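Local coordinates for GTN Reductase (Agrobacterium tumefaciens, PDB 5N6G), which binds flavin mononucleotide and, as an ene-reductase of the Old Yellow Enzyme family, probably reduces activated carbon-carbon double bonds with a nicotinamide cofactor as hydride source, at residues S3-A8 with N17-A22; Q115-S120 with R146-D151; E54-S59 with I94-W99. All coordinates share one frame; numbering follows the deposited sequence.

Interaction 1 of 3, residues S3-A8 with N17-A22; sequences SLFEPA and NRIVMA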
loop_
_atom_site.group_PDB
_atom_site.type_symbol
_atom_site.label_atom_id
_atom_site.label_comp_id
_atom_site.label_asym_id
_atom_site.label_seq_id
_atom_site.Cartn_x
_atom_site.Cartn_y
_atom_site.Cartn_z
ATOM N N SER A 3 19.464 14.576 -5.490
ATOM C CA SER A 3 19.106 15.006 -4.151
ATOM C C SER A 3 17.710 14.505 -3.803
ATOM O O SER A 3 16.838 14.424 -4.665
ATOM C CB SER A 3 19.135 16.528 -4.062
ATOM O OG SER A 3 18.557 17.004 -2.870
ATOM N N LEU A 4 17.512 14.203 -2.518
ATOM C CA LEU A 4 16.187 13.895 -1.986
ATOM C C LEU A 4 15.184 14.999 -2.292
ATOM O O LEU A 4 13.973 14.739 -2.372
ATOM C CB LEU A 4 16.298 13.696 -0.467
ATOM C CG LEU A 4 15.055 13.284 0.338
ATOM C CD1 LEU A 4 14.575 11.921 -0.085
ATOM C CD2 LEU A 4 15.352 13.299 1.837
ATOM N N PHE A 5 15.658 16.228 -2.440
ATOM C CA PHE A 5 14.796 17.387 -2.559
ATOM C C PHE A 5 14.516 17.774 -3.998
ATOM O O PHE A 5 13.703 18.669 -4.228
ATOM C CB PHE A 5 15.415 18.552 -1.771
ATOM C CG PHE A 5 15.632 18.207 -0.326
ATOM C CD1 PHE A 5 14.559 18.127 0.545
ATOM C CD2 PHE A 5 16.897 17.923 0.152
ATOM C CE1 PHE A 5 14.748 17.777 1.873
ATOM C CE2 PHE A 5 17.093 17.571 1.476
ATOM C CZ PHE A 5 16.020 17.495 2.337
ATOM N N GLU A 6 15.093 17.082 -4.964
ATOM C CA GLU A 6 14.851 17.512 -6.331
ATOM C C GLU A 6 13.768 16.673 -6.998
ATOM O O GLU A 6 13.417 15.583 -6.535
ATOM C CB GLU A 6 16.150 17.461 -7.139
ATOM C CG GLU A 6 16.491 16.136 -7.735
ATOM C CD GLU A 6 17.867 16.149 -8.394
ATOM O OE1 GLU A 6 18.873 16.255 -7.663
ATOM O OE2 GLU A 6 17.939 16.075 -9.640
ATOM N N PRO A 7 13.194 17.176 -8.088
ATOM C CA PRO A 7 12.045 16.497 -8.701
ATOM C C PRO A 7 12.398 15.136 -9.270
ATOM O O PRO A 7 13.558 14.785 -9.502
ATOM C CB PRO A 7 11.610 17.455 -9.816
ATOM C CG PRO A 7 12.234 18.767 -9.485
ATOM C CD PRO A 7 13.479 18.471 -8.730
ATOM N N ALA A 8 11.345 14.360 -9.501
ATOM C CA ALA A 8 11.474 13.050 -10.106
ATOM C C ALA A 8 10.276 12.785 -10.997
ATOM O O ALA A 8 9.284 13.526 -10.990
ATOM C CB ALA A 8 11.582 11.960 -9.050
ATOM N N ASN A 17 9.468 16.509 -5.517
ATOM C CA ASN A 17 10.599 16.093 -4.707
ATOM C C ASN A 17 10.476 14.597 -4.490
ATOM O O ASN A 17 9.508 13.964 -4.919
ATOM C CB ASN A 17 10.665 16.861 -3.382
ATOM C CG ASN A 17 9.449 16.634 -2.516
ATOM O OD1 ASN A 17 9.188 15.513 -2.067
ATOM N ND2 ASN A 17 8.706 17.705 -2.251
ATOM N N ARG A 18 11.466 14.029 -3.809
ATOM C CA ARG A 18 11.549 12.590 -3.655
ATOM C C ARG A 18 11.201 12.139 -2.242
ATOM O O ARG A 18 11.590 11.048 -1.826
ATOM C CB ARG A 18 12.934 12.112 -4.084
ATOM C CG ARG A 18 13.117 12.290 -5.584
ATOM C CD ARG A 18 14.569 12.485 -5.955
ATOM N NE ARG A 18 14.717 12.764 -7.392
ATOM C CZ ARG A 18 15.035 11.855 -8.309
ATOM N NH1 ARG A 18 15.249 10.590 -7.964
ATOM N NH2 ARG A 18 15.135 12.217 -9.581
ATOM N N ILE A 19 10.413 12.932 -1.526
ATOM C CA ILE A 19 9.928 12.588 -0.196
ATOM C C ILE A 19 8.477 12.148 -0.372
ATOM O O ILE A 19 7.629 12.937 -0.795
ATOM C CB ILE A 19 10.057 13.777 0.774
ATOM C CG1 ILE A 19 11.524 14.116 1.049
ATOM C CG2 ILE A 19 9.390 13.490 2.114
ATOM C CD1 ILE A 19 11.766 15.574 1.462
ATOM N N VAL A 20 8.200 10.880 -0.108
ATOM C CA VAL A 20 6.899 10.277 -0.350
ATOM C C VAL A 20 6.215 10.028 0.988
ATOM O O VAL A 20 6.857 9.628 1.963
ATOM C CB VAL A 20 7.077 8.977 -1.156
ATOM C CG1 VAL A 20 5.766 8.234 -1.367
ATOM C CG2 VAL A 20 7.750 9.287 -2.488
ATOM N N MET A 21 4.911 10.294 1.045
ATOM C CA MET A 21 4.097 9.907 2.195
ATOM C C MET A 21 3.631 8.467 2.004
ATOM O O MET A 21 2.843 8.160 1.089
ATOM C CB MET A 21 2.906 10.845 2.377
ATOM C CG MET A 21 1.996 10.436 3.518
ATOM S SD MET A 21 0.729 11.668 3.788
ATOM C CE MET A 21 -0.401 10.793 4.880
ATOM N N ALA A 22 4.142 7.579 2.847
ATOM C CA ALA A 22 3.777 6.175 2.777
ATOM C C ALA A 22 2.293 5.976 3.110
ATOM O O ALA A 22 1.671 6.812 3.782
ATOM C CB ALA A 22 4.618 5.355 3.744
#
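Pro7 O is gripped by two nitrogens of Arg18, NE at 3.1 Å and NH2 at 3.0 Å. The guanidinium meets this one oxygen side-on. NH2 lies near the carbonyl plane of Pro7, tilted 19° from it, while NE stands well above that plane. A weak bond from Arg18 NE also reaches Glu6 O. Ala8 CB sits over the centre of one guanidinium face, 3.5 Å from Arg18 CZ. Arg18 gets there with its chain extended from CG to NE, along the side of the Glu6 chain. Its remaining nitrogen, NH1, bonds to Asp323 O, so the cation is held by backbone oxygens of two parts of the chain.

The backbone adds a bond from Arg18 N to Leu4 O, 3.0 Å long. Leu4 O belongs to a type I turn from Ser3 to Glu6. Ser3 OG accepts from Phe5 N in an ST turn, and Asn17 OD1 accepts from Ile19 N in an Asx turn. On the apolar side, Leu4 CG meets Ile19 CG1 at 3.7 Å, the two chains crossing at about a right angle. Ile19 CD1 approaches Phe5 CE1 obliquely at 3.7 Å. Helix 337-343 packs on Phe5 and Ile19. The arrangement joins the N-terminal loop to the start of strand 19-21, the first strand of the TIM barrel.

Interaction 2 of 3, residues Q115-S120 with R146-D151; sequences QPVAPS and RALTID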
loop_
_atom_site.group_PDB
_atom_site.type_symbol
_atom_site.label_atom_id
_atom_site.label_comp_id
_atom_site.label_asym_id
_atom_site.label_seq_id
_atom_site.Cartn_x
_atom_site.Cartn_y
_atom_site.Cartn_z
ATOM N N GLN A 115 -17.635 -15.547 4.678
ATOM C CA GLN A 115 -16.233 -15.788 4.978
ATOM C C GLN A 115 -15.351 -14.865 4.146
ATOM O O GLN A 115 -15.613 -14.655 2.950
ATOM C CB GLN A 115 -15.865 -17.242 4.674
ATOM C CG GLN A 115 -16.652 -18.269 5.485
ATOM C CD GLN A 115 -16.861 -19.611 4.787
ATOM O OE1 GLN A 115 -16.665 -20.686 5.381
ATOM N NE2 GLN A 115 -17.340 -19.562 3.557
ATOM N N PRO A 116 -14.269 -14.322 4.725
ATOM C CA PRO A 116 -13.219 -13.709 3.906
ATOM C C PRO A 116 -12.707 -14.693 2.862
ATOM O O PRO A 116 -12.853 -15.908 3.049
ATOM C CB PRO A 116 -12.135 -13.366 4.935
ATOM C CG PRO A 116 -12.855 -13.294 6.234
ATOM C CD PRO A 116 -13.970 -14.285 6.173
ATOM N N VAL A 117 -12.135 -14.201 1.774
ATOM C CA VAL A 117 -11.626 -15.051 0.713
ATOM C C VAL A 117 -10.112 -15.030 0.715
ATOM O O VAL A 117 -9.470 -14.051 1.121
ATOM C CB VAL A 117 -12.183 -14.619 -0.665
ATOM C CG1 VAL A 117 -13.673 -14.738 -0.669
ATOM C CG2 VAL A 117 -11.760 -13.203 -1.027
ATOM N N ALA A 118 -9.536 -16.123 0.218
ATOM C CA ALA A 118 -8.089 -16.291 0.212
ATOM C C ALA A 118 -7.714 -17.353 -0.814
ATOM O O ALA A 118 -8.562 -18.142 -1.238
ATOM C CB ALA A 118 -7.596 -16.689 1.606
ATOM N N PRO A 119 -6.434 -17.429 -1.203
ATOM C CA PRO A 119 -6.017 -18.540 -2.080
ATOM C C PRO A 119 -6.266 -19.907 -1.484
ATOM O O PRO A 119 -6.620 -20.849 -2.207
ATOM C CB PRO A 119 -4.521 -18.278 -2.288
ATOM C CG PRO A 119 -4.112 -17.396 -1.171
ATOM C CD PRO A 119 -5.304 -16.534 -0.897
ATOM N N SER A 120 -6.110 -20.043 -0.169
ATOM C CA SER A 120 -6.315 -21.287 0.548
ATOM C C SER A 120 -6.999 -20.987 1.869
ATOM O O SER A 120 -6.828 -19.902 2.441
ATOM C CB SER A 120 -4.993 -22.017 0.831
ATOM O OG SER A 120 -4.346 -22.378 -0.377
ATOM N N ARG A 146 -12.523 -18.705 3.140
ATOM C CA ARG A 146 -12.796 -19.730 2.144
ATOM C C ARG A 146 -11.833 -19.568 0.980
ATOM O O ARG A 146 -11.380 -18.457 0.678
ATOM C CB ARG A 146 -14.242 -19.671 1.635
ATOM C CG ARG A 146 -14.607 -18.432 0.868
ATOM C CD ARG A 146 -16.068 -18.548 0.308
ATOM N NE ARG A 146 -16.360 -17.393 -0.546
ATOM C CZ ARG A 146 -16.050 -17.314 -1.842
ATOM N NH1 ARG A 146 -15.479 -18.336 -2.467
ATOM N NH2 ARG A 146 -16.306 -16.201 -2.507
ATOM N N ALA A 147 -11.532 -20.684 0.322
ATOM C CA ALA A 147 -10.588 -20.680 -0.787
ATOM C C ALA A 147 -11.284 -20.218 -2.066
ATOM O O ALA A 147 -12.406 -20.642 -2.367
ATOM C CB ALA A 147 -9.991 -22.066 -0.993
ATOM N N LEU A 148 -10.596 -19.367 -2.817
ATOM C CA LEU A 148 -11.136 -18.790 -4.043
ATOM C C LEU A 148 -11.223 -19.817 -5.160
ATOM O O LEU A 148 -10.289 -20.591 -5.379
ATOM C CB LEU A 148 -10.246 -17.643 -4.509
ATOM C CG LEU A 148 -10.338 -16.413 -3.635
ATOM C CD1 LEU A 148 -9.103 -15.553 -3.810
ATOM C CD2 LEU A 148 -11.623 -15.673 -4.031
ATOM N N THR A 149 -12.328 -19.794 -5.900
ATOM C CA THR A 149 -12.402 -20.526 -7.151
ATOM C C THR A 149 -11.800 -19.687 -8.284
ATOM O O THR A 149 -11.601 -18.479 -8.161
ATOM C CB THR A 149 -13.841 -20.860 -7.533
ATOM O OG1 THR A 149 -14.518 -19.644 -7.862
ATOM C CG2 THR A 149 -14.581 -21.599 -6.415
ATOM N N ILE A 150 -11.539 -20.347 -9.417
ATOM C CA ILE A 150 -11.090 -19.623 -10.607
ATOM C C ILE A 150 -12.077 -18.531 -10.983
ATOM O O ILE A 150 -11.681 -17.412 -11.329
ATOM C CB ILE A 150 -10.877 -20.599 -11.781
ATOM C CG1 ILE A 150 -9.886 -21.700 -11.402
ATOM C CG2 ILE A 150 -10.387 -19.843 -13.007
ATOM C CD1 ILE A 150 -8.508 -21.197 -11.065
ATOM N N ASP A 151 -13.378 -18.834 -10.958
ATOM C CA ASP A 151 -14.359 -17.797 -11.258
ATOM C C ASP A 151 -14.281 -16.652 -10.255
ATOM O O ASP A 151 -14.393 -15.476 -10.632
ATOM C CB ASP A 151 -15.771 -18.397 -11.282
ATOM C CG ASP A 151 -16.019 -19.265 -12.516
ATOM O OD1 ASP A 151 -15.329 -19.064 -13.540
ATOM O OD2 ASP A 151 -16.903 -20.145 -12.461
HETATM O O HOH W 1 -17.538 -15.583 1.275
#
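Residues 117-118 and 146-147 pair as a short two-stranded parallel sheet, with Val117 opposite Arg146 and Ala118 opposite Ala147. This small sheet is separate from the eight-stranded TIM barrel. Three backbone bonds hold it. Arg146 N donates to Pro116 O at 2.8 Å, Ala118 N to Arg146 O, and Leu148 N to Ala118 O at 2.9 Å.

Val117 and Arg146 lie on one face of the sheet, side by side and pointing the same way. Arg146 CG lies between its own backbone N and carbonyl carbon (chi1 65°), and the chain then runs extended to NE. This brings the guanidinium beside Val117. Its NH1 forms a salt bridge with Asp152, near the start of helix 150-169. Gln115 crosses the Arg146 chain at about a right angle. Its NE2 packs against the aliphatic part of Arg146, 3.6 Å from CD.

Leu148 turns its end back toward residues 115-120. Its CD2 touches Val117 CB at 3.6 Å, and its CG and CD1 pack against Ala118 O. Beyond it, Thr149 is the N-cap of helix 150-169. On the other face, Ala147 CB rests near Pro119 O. Arg196 NH1 binds both Pro119 O and Leu148 O and so ties the two segments together a second time.

A water accepts from Arg146 NE at 2.8 Å, in the guanidinium plane, and donates to Gln115 O at 2.7 Å. Val117 CG1 lies over one guanidinium face, offset toward the rim, 3.5 Å from Arg146 NH2.

Interaction 3 of 3, residues E54-S59 with I94-W99; sequences EGTPIS and IVAQIW. With FMN (flavin mononucleotide), chain B; 8OZ (2-Phenylacrylic acid), chain C.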
loop_
_atom_site.group_PDB
_atom_site.type_symbol
_atom_site.label_atom_id
_atom_site.label_comp_id
_atom_site.label_asym_id
_atom_site.label_seq_id
_atom_site.Cartn_x
_atom_site.Cartn_y
_atom_site.Cartn_z
ATOM N N GLU A 54 -3.785 5.937 2.445
ATOM C CA GLU A 54 -4.157 4.750 3.202
ATOM C C GLU A 54 -4.716 3.692 2.266
ATOM O O GLU A 54 -5.334 4.005 1.249
ATOM C CB GLU A 54 -5.213 5.113 4.254
ATOM C CG GLU A 54 -6.567 5.579 3.701
ATOM C CD GLU A 54 -7.281 6.547 4.645
ATOM O OE1 GLU A 54 -7.953 6.095 5.607
ATOM O OE2 GLU A 54 -7.167 7.774 4.421
ATOM N N GLY A 55 -4.556 2.428 2.630
ATOM C CA GLY A 55 -5.159 1.386 1.831
ATOM C C GLY A 55 -6.633 1.644 1.646
ATOM O O GLY A 55 -7.343 1.991 2.606
ATOM N N THR A 56 -7.094 1.528 0.408
ATOM C CA THR A 56 -8.482 1.815 0.069
ATOM C C THR A 56 -9.060 0.632 -0.698
ATOM O O THR A 56 -8.619 0.345 -1.828
ATOM C CB THR A 56 -8.572 3.141 -0.696
ATOM O OG1 THR A 56 -9.954 3.492 -0.895
ATOM C CG2 THR A 56 -7.854 3.132 -2.007
ATOM N N PRO A 57 -9.999 -0.113 -0.123
ATOM C CA PRO A 57 -10.429 -1.358 -0.758
ATOM C C PRO A 57 -11.199 -1.147 -2.039
ATOM O O PRO A 57 -11.969 -0.195 -2.197
ATOM C CB PRO A 57 -11.291 -2.027 0.320
ATOM C CG PRO A 57 -10.647 -1.533 1.607
ATOM C CD PRO A 57 -10.333 -0.083 1.307
ATOM N N ILE A 58 -10.986 -2.098 -2.955
ATOM C CA ILE A 58 -11.673 -2.111 -4.247
ATOM C C ILE A 58 -13.105 -2.615 -4.147
ATOM O O ILE A 58 -13.884 -2.467 -5.106
ATOM C CB ILE A 58 -10.895 -2.995 -5.240
ATOM C CG1 ILE A 58 -10.812 -4.426 -4.701
ATOM C CG2 ILE A 58 -9.499 -2.434 -5.470
ATOM C CD1 ILE A 58 -10.102 -5.401 -5.643
ATOM N N SER A 59 -13.483 -3.206 -3.022
ATOM C CA SER A 59 -14.792 -3.820 -2.862
ATOM C C SER A 59 -15.021 -4.020 -1.377
ATOM O O SER A 59 -14.080 -3.994 -0.582
ATOM C CB SER A 59 -14.865 -5.168 -3.561
ATOM O OG SER A 59 -13.928 -6.038 -2.938
ATOM N N ILE A 94 -0.992 12.575 -5.837
ATOM C CA ILE A 94 -1.535 11.559 -4.939
ATOM C C ILE A 94 -1.983 10.350 -5.743
ATOM O O ILE A 94 -2.615 10.486 -6.795
ATOM C CB ILE A 94 -2.681 12.158 -4.098
ATOM C CG1 ILE A 94 -3.201 11.158 -3.071
ATOM C CG2 ILE A 94 -3.804 12.717 -4.979
ATOM C CD1 ILE A 94 -4.086 11.833 -2.028
ATOM N N VAL A 95 -1.626 9.161 -5.240
ATOM C CA VAL A 95 -2.050 7.892 -5.812
ATOM C C VAL A 95 -2.832 7.121 -4.755
ATOM O O VAL A 95 -2.545 7.194 -3.555
ATOM C CB VAL A 95 -0.869 7.058 -6.332
ATOM C CG1 VAL A 95 -0.190 7.774 -7.503
ATOM C CG2 VAL A 95 0.130 6.771 -5.229
ATOM N N ALA A 96 -3.820 6.371 -5.214
ATOM C CA ALA A 96 -4.653 5.562 -4.332
ATOM C C ALA A 96 -4.031 4.189 -4.147
ATOM O O ALA A 96 -3.710 3.519 -5.140
ATOM C CB ALA A 96 -6.053 5.406 -4.925
ATOM N N GLN A 97 -3.871 3.761 -2.895
ATOM C CA GLN A 97 -3.363 2.415 -2.626
ATOM C C GLN A 97 -4.546 1.456 -2.670
ATOM O O GLN A 97 -5.242 1.275 -1.673
ATOM C CB GLN A 97 -2.635 2.320 -1.285
ATOM C CG GLN A 97 -1.971 0.947 -1.192
ATOM C CD GLN A 97 -1.365 0.588 0.141
ATOM O OE1 GLN A 97 -2.011 0.645 1.192
ATOM N NE2 GLN A 97 -0.129 0.139 0.098
ATOM N N ILE A 98 -4.758 0.813 -3.810
ATOM C CA ILE A 98 -5.957 -0.001 -3.989
ATOM C C ILE A 98 -5.711 -1.382 -3.386
ATOM O O ILE A 98 -4.672 -2.017 -3.617
ATOM C CB ILE A 98 -6.389 -0.047 -5.467
ATOM C CG1 ILE A 98 -5.326 -0.655 -6.389
ATOM C CG2 ILE A 98 -6.805 1.388 -5.916
ATOM C CD1 ILE A 98 -5.833 -0.782 -7.861
ATOM N N TRP A 99 -6.664 -1.842 -2.590
ATOM C CA TRP A 99 -6.416 -2.846 -1.569
ATOM C C TRP A 99 -7.443 -3.971 -1.629
ATOM O O TRP A 99 -8.621 -3.736 -1.872
ATOM C CB TRP A 99 -6.502 -2.166 -0.232
ATOM C CG TRP A 99 -5.988 -2.864 0.978
ATOM C CD1 TRP A 99 -5.151 -3.941 1.050
ATOM C CD2 TRP A 99 -6.240 -2.452 2.322
ATOM N NE1 TRP A 99 -4.871 -4.224 2.372
ATOM C CE2 TRP A 99 -5.531 -3.327 3.173
ATOM C CE3 TRP A 99 -7.001 -1.423 2.884
ATOM C CZ2 TRP A 99 -5.553 -3.186 4.550
ATOM C CZ3 TRP A 99 -7.034 -1.284 4.238
ATOM C CH2 TRP A 99 -6.325 -2.168 5.070
HETATM N N1 FMN B . 1.287 0.026 4.901
HETATM C C2 FMN B . 0.515 -0.118 3.774
HETATM O O2 FMN B . 0.972 -0.623 2.724
HETATM N N3 FMN B . -0.787 0.331 3.784
HETATM C C4 FMN B . -1.441 0.896 4.863
HETATM O O4 FMN B . -2.596 1.307 4.753
HETATM C C4A FMN B . -0.630 1.015 6.055
HETATM N N5 FMN B . -1.165 1.572 7.113
HETATM C C5A FMN B . -0.334 1.827 8.191
HETATM C C6 FMN B . -0.856 2.521 9.277
HETATM C C7 FMN B . -0.042 2.905 10.333
HETATM C C7M FMN B . -0.648 3.685 11.474
HETATM C C8 FMN B . 1.320 2.583 10.319
HETATM C C8M FMN B . 2.242 3.038 11.417
HETATM C C9 FMN B . 1.845 1.867 9.246
HETATM C C9A FMN B . 1.026 1.498 8.179
HETATM N N10 FMN B . 1.550 0.873 7.027
HETATM C C10 FMN B . 0.743 0.592 5.960
HETATM C "C1'" FMN B . 3.008 0.705 6.927
HETATM C "C2'" FMN B . 3.681 2.017 6.543
HETATM O "O2'" FMN B . 3.300 2.412 5.220
HETATM C "C3'" FMN B . 5.207 1.954 6.617
HETATM O "O3'" FMN B . 5.680 0.883 5.803
HETATM C "C4'" FMN B . 5.743 1.756 8.033
HETATM O "O4'" FMN B . 5.183 2.732 8.915
HETATM C "C5'" FMN B . 7.260 1.787 8.083
HETATM O "O5'" FMN B . 7.752 3.076 7.664
HETATM P P FMN B . 8.313 4.218 8.673
HETATM O O1P FMN B . 9.520 3.603 9.348
HETATM O O2P FMN B . 7.192 4.461 9.670
HETATM O O3P FMN B . 8.616 5.375 7.793
HETATM C C4 8OZ C . -1.895 -0.987 10.102
HETATM C C5 8OZ C . -3.180 -1.218 10.534
HETATM C C6 8OZ C . -4.108 -1.742 9.663
HETATM C C7 8OZ C . -3.759 -2.021 8.354
HETATM C C8 8OZ C . -0.825 -2.626 6.118
HETATM C C 8OZ C . -2.966 -1.593 5.512
HETATM O O 8OZ C . -0.443 -2.662 4.973
HETATM C C1 8OZ C . -2.126 -1.966 6.466
HETATM C C2 8OZ C . -2.470 -1.775 7.902
HETATM C C3 8OZ C . -1.532 -1.267 8.796
HETATM O O1 8OZ C . -0.148 -3.169 7.101
#
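Gln97 CB packs 4.1 Å from Gly55 CA, where strands 50-57 and 94-99 are parallel neighbours in the TIM barrel. Residues 55-57 and 94-99 run at about 50° to each other. Helix 74-89 connects the strands as a beta-alpha-beta unit. From CB the Gln97 chain is extended, with CG anti to the backbone N (chi1 -172°), and CD reaches the pyrimidine edge of the flavin. There OE1 accepts from FMN N3 at 2.9 Å and lies 3.3 Å from Gly55 CA. NE2 donates to FMN O2 at 2.9 Å in a nearly straight bond (171°). A weak bond to Glu176 gives NE2 a second partner. Gly55 N adds a bond to the same edge, donating to FMN O4 at 3.1 Å. Gln97 and Gly55 thus bond to O2, N3 and O4, neighbouring positions on the flavin.

Between the strands, Thr56 N donates to Gln97 O and Ile58 N to Trp99 O. The bond from Trp99 N to Thr56 O is weak. Thr56 CG2 touches Gln97 O at 3.2 Å, while Thr56 OG1 bonds to Pro69 O. Ile58 CG2 packs on Ile98 CB.

Trp99 CE3 lies 3.3 Å from Gly55 C, against the bare backbone of that glycine, and alongside Pro57 CG. His178 stacks on the indole, and Tyr183 meets it edge-to-face. Trp99 CZ2 and CH2 of the benzo ring reach the bound 2-phenylacrylic acid, CZ2 lying 3.2 Å from ligand atom C.

Interaction 3 is the buried one, close to the centre of the chain, and it supplies residues to both the flavin and the ligand pockets. Interactions 1 and 2 are partly buried and lie on opposite sides of that centre, about 39 Å apart between centres. Interactions 1 and 3 reach the same barrel sheet, since strands 19-21 and 50-57 are neighbours in it, and Ala22 of interaction 1 also lines the flavin pocket. Interaction 2 belongs to a separate small sheet after strand 94-99. In both outer contacts an arginine lies against the opposite segment, held by backbone oxygens in interaction 1 and by a carboxylate and a water in interaction 2. In interaction 3 a neutral amide binds the cofactor.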